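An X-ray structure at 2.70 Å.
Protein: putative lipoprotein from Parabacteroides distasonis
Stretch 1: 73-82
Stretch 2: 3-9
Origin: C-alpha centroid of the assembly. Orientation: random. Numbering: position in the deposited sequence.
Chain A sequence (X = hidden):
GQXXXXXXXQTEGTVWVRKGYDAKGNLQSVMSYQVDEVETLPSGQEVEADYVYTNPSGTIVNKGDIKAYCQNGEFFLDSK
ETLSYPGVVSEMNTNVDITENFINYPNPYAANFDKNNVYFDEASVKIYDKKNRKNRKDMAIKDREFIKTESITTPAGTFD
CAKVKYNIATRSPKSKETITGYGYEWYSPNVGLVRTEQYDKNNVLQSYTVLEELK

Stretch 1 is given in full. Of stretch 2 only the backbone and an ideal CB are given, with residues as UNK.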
# COMPACT_ATOMS: atom_id res chain seq x y z
N GLY A 73 -3.63 -14.42 -14.54
CA GLY A 73 -3.46 -13.15 -15.24
C GLY A 73 -3.74 -11.88 -14.48
O GLY A 73 -3.49 -10.80 -15.02
N GLU A 74 -4.21 -11.97 -13.22
CA GLU A 74 -4.53 -10.81 -12.38
C GLU A 74 -3.65 -10.78 -11.16
O GLU A 74 -3.39 -11.83 -10.56
CB GLU A 74 -6.02 -10.80 -11.98
CG GLU A 74 -6.52 -9.48 -11.45
CD GLU A 74 -8.03 -9.25 -11.47
OE1 GLU A 74 -8.79 -10.24 -11.53
OE2 GLU A 74 -8.44 -8.07 -11.43
N PHE A 75 -3.18 -9.56 -10.79
CA PHE A 75 -2.28 -9.32 -9.66
C PHE A 75 -3.04 -8.79 -8.44
O PHE A 75 -3.79 -7.82 -8.54
CB PHE A 75 -1.15 -8.34 -10.05
CG PHE A 75 -0.25 -7.99 -8.89
CD1 PHE A 75 0.77 -8.86 -8.50
CD2 PHE A 75 -0.46 -6.83 -8.15
CE1 PHE A 75 1.56 -8.57 -7.38
CE2 PHE A 75 0.34 -6.54 -7.04
CZ PHE A 75 1.35 -7.41 -6.67
N PHE A 76 -2.76 -9.39 -7.27
CA PHE A 76 -3.38 -9.03 -5.99
C PHE A 76 -2.33 -8.77 -4.90
O PHE A 76 -1.28 -9.39 -4.87
CB PHE A 76 -4.33 -10.13 -5.51
CG PHE A 76 -5.42 -10.49 -6.51
CD1 PHE A 76 -5.17 -11.41 -7.52
CD2 PHE A 76 -6.68 -9.93 -6.42
CE1 PHE A 76 -6.16 -11.73 -8.45
CE2 PHE A 76 -7.67 -10.25 -7.34
CZ PHE A 76 -7.40 -11.15 -8.34
N LEU A 77 -2.66 -7.86 -3.99
CA LEU A 77 -1.80 -7.49 -2.87
C LEU A 77 -2.66 -7.26 -1.63
O LEU A 77 -3.78 -6.75 -1.77
CB LEU A 77 -1.02 -6.22 -3.27
CG LEU A 77 -0.01 -5.63 -2.29
CD1 LEU A 77 1.15 -6.59 -2.02
CD2 LEU A 77 0.53 -4.33 -2.84
N ASP A 78 -2.15 -7.61 -0.42
CA ASP A 78 -2.90 -7.36 0.82
C ASP A 78 -3.18 -5.86 0.94
O ASP A 78 -2.26 -5.03 0.81
CB ASP A 78 -2.15 -7.91 2.06
CG ASP A 78 -3.06 -8.29 3.24
OD1 ASP A 78 -4.11 -7.62 3.42
OD2 ASP A 78 -2.68 -9.21 4.00
N SER A 79 -4.48 -5.51 1.15
CA SER A 79 -4.98 -4.13 1.23
C SER A 79 -4.34 -3.28 2.35
O SER A 79 -4.48 -2.06 2.28
CB SER A 79 -6.50 -4.09 1.39
OG SER A 79 -6.98 -4.89 2.45
N LYS A 80 -3.58 -3.87 3.29
CA LYS A 80 -2.90 -3.13 4.38
C LYS A 80 -1.75 -2.27 3.82
O LYS A 80 -1.37 -1.27 4.44
CB LYS A 80 -2.40 -4.06 5.53
CG LYS A 80 -1.34 -5.10 5.18
CD LYS A 80 -0.87 -5.79 6.41
CE LYS A 80 -0.17 -7.07 6.15
NZ LYS A 80 0.03 -7.83 7.42
N GLU A 81 -1.24 -2.65 2.63
CA GLU A 81 -0.19 -1.90 1.91
C GLU A 81 -0.69 -0.48 1.52
O GLU A 81 0.11 0.46 1.43
CB GLU A 81 0.25 -2.70 0.67
CG GLU A 81 1.48 -2.18 -0.06
CD GLU A 81 2.85 -2.30 0.57
OE1 GLU A 81 2.96 -2.36 1.82
OE2 GLU A 81 3.84 -2.26 -0.21
N THR A 82 -2.02 -0.33 1.33
CA THR A 82 -2.70 0.93 1.00
C THR A 82 -2.60 1.90 2.22
O THR A 82 -2.59 3.13 2.02
CB THR A 82 -4.18 0.64 0.53
OG1 THR A 82 -4.14 0.01 -0.75
CG2 THR A 82 -5.03 1.88 0.39
N UNK A 3 0.87 -14.91 -18.91
CA UNK A 3 1.39 -13.56 -18.68
C UNK A 3 0.63 -12.85 -17.58
O UNK A 3 -0.61 -12.83 -17.57
CB UNK A 3 1.33 -12.74 -19.97
N UNK A 4 1.39 -12.31 -16.62
CA UNK A 4 0.89 -11.57 -15.46
C UNK A 4 2.00 -10.65 -14.94
O UNK A 4 3.04 -11.14 -14.47
CB UNK A 4 0.42 -12.53 -14.36
N UNK A 5 1.79 -9.32 -15.06
CA UNK A 5 2.70 -8.28 -14.56
C UNK A 5 2.55 -8.23 -13.03
O UNK A 5 1.43 -8.11 -12.52
CB UNK A 5 2.40 -6.92 -15.19
N UNK A 6 3.67 -8.38 -12.32
CA UNK A 6 3.73 -8.42 -10.87
C UNK A 6 4.08 -7.03 -10.32
O UNK A 6 5.21 -6.57 -10.49
CB UNK A 6 4.75 -9.46 -10.41
N UNK A 7 3.11 -6.36 -9.68
CA UNK A 7 3.33 -5.02 -9.15
C UNK A 7 3.84 -5.09 -7.69
O UNK A 7 3.23 -4.55 -6.78
CB UNK A 7 2.04 -4.20 -9.23
N UNK A 8 4.99 -5.76 -7.50
CA UNK A 8 5.65 -5.95 -6.22
C UNK A 8 6.99 -6.63 -6.43
O UNK A 8 7.08 -7.40 -7.39
CB UNK A 8 4.77 -6.77 -5.27
N UNK A 9 8.04 -6.42 -5.59
CA UNK A 9 9.31 -7.14 -5.81
C UNK A 9 9.09 -8.65 -5.77
O UNK A 9 8.27 -9.13 -4.99
CB UNK A 9 10.35 -6.74 -4.76

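Stretch 2 runs beside the strand 74-78 of stretch 1 without forming a cross-stretch hydrogen bond, so packing must supply the evidence at each position. Gly 73 CA is 4.6 Å from the CA of position 4, Phe 75 CA is 6.2 Å from the CA of position 6, and Leu 77 CA is 8.3 Å from the CA of position 8: the two backbones diverge, leaving room for larger groups toward the end of stretch 2.

At position 3 the CB points sideways, with nothing of stretch 1 within 5.5 Å of it. Almost any residue would suit, polar ones included. It is Asp 3, poorly ordered, its side chain leading away; its contact is through the backbone, O lying 3.7 Å from Gly 73 CA.

Position 4 points toward stretch 1, its ideal CB 4.0 Å from Gly 73 CA and 4.8 Å from Glu 74 N. With the backbone this close, a small side chain such as Ala, Ser, Cys or Val is plausible. The residue is Cys 4, chi1 t, whose SG lies 3.6 Å from Gly 73 C and 4.5 Å from Phe 75 CB; it is also covalently bonded to a group elsewhere in the structure.

Position 5 again points sideways, its CB free of stretch 1, and phi/psi of -74/125 is widely tolerated. Thr 5 occupies it, touching through its backbone: O is 3.6 Å from Phe 75 CB.

The CB of position 6 points away, yet sits 4.5 Å from Phe 75 CD1, so a long apolar or aromatic side chain could still reach that ring. Phe 6 does: Phe 75 directs its edge at the Phe 6 face, with planes at 72°, centroids 4.8 Å apart and Phe 75 CE1 3.7 Å from Phe 6 CD2.

At position 7 the CB points sideways, but the ideal atom is 3.6 Å from Phe 75 CE2, favouring apolar character at least near the backbone. Phe 7 places its CB 4.1 Å from the centroid of the Phe 75 ring, an off-centre CH-pi contact, and turns its own ring edge toward the Phe 75 face, offset, with planes at 79°.

Position 8 points toward Phe 75 CZ, 3.8 Å from its ideal CB, with Leu 77 CD1 at 4.9 Å; Leu, Met or an aromatic would suit. Phe 8 covers Leu 77, whose CD1 lies 4.1 Å from the Phe 8 ring centroid, over the face. Glu 81 OE2 meets the ring edge, 3.8 Å from Phe 8 CE1.

Position 9 is out of reach, leaving its choice open here; phi of -58° accommodates Pro 9.

Stretch 2 3-9: DCTFFFP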
# COMPACT_ATOMS: atom_id res chain seq x y z
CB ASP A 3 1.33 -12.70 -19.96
CG ASP A 3 2.10 -13.24 -21.16
OD1 ASP A 3 3.34 -13.33 -21.07
OD2 ASP A 3 1.46 -13.50 -22.21
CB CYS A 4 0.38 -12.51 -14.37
SG CYS A 4 -0.47 -11.69 -12.98
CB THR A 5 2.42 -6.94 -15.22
OG1 THR A 5 2.36 -7.12 -16.63
CG2 THR A 5 3.44 -5.89 -14.88
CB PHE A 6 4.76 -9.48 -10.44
CG PHE A 6 4.46 -10.17 -9.14
CD1 PHE A 6 3.64 -11.28 -9.09
CD2 PHE A 6 5.04 -9.72 -7.95
CE1 PHE A 6 3.38 -11.92 -7.88
CE2 PHE A 6 4.78 -10.37 -6.74
CZ PHE A 6 3.95 -11.46 -6.72
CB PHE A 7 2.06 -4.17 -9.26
CG PHE A 7 1.67 -3.92 -10.70
CD1 PHE A 7 2.40 -3.04 -11.49
CD2 PHE A 7 0.60 -4.60 -11.27
CE1 PHE A 7 2.05 -2.83 -12.82
CE2 PHE A 7 0.26 -4.38 -12.60
CZ PHE A 7 0.99 -3.49 -13.37
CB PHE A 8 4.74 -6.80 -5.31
CG PHE A 8 5.02 -6.75 -3.83
CD1 PHE A 8 4.69 -5.63 -3.07
CD2 PHE A 8 5.56 -7.85 -3.18
CE1 PHE A 8 4.94 -5.59 -1.71
CE2 PHE A 8 5.79 -7.82 -1.80
CZ PHE A 8 5.47 -6.69 -1.08
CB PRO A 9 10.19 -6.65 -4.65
CG PRO A 9 9.63 -5.35 -4.30
CD PRO A 9 8.15 -5.53 -4.42
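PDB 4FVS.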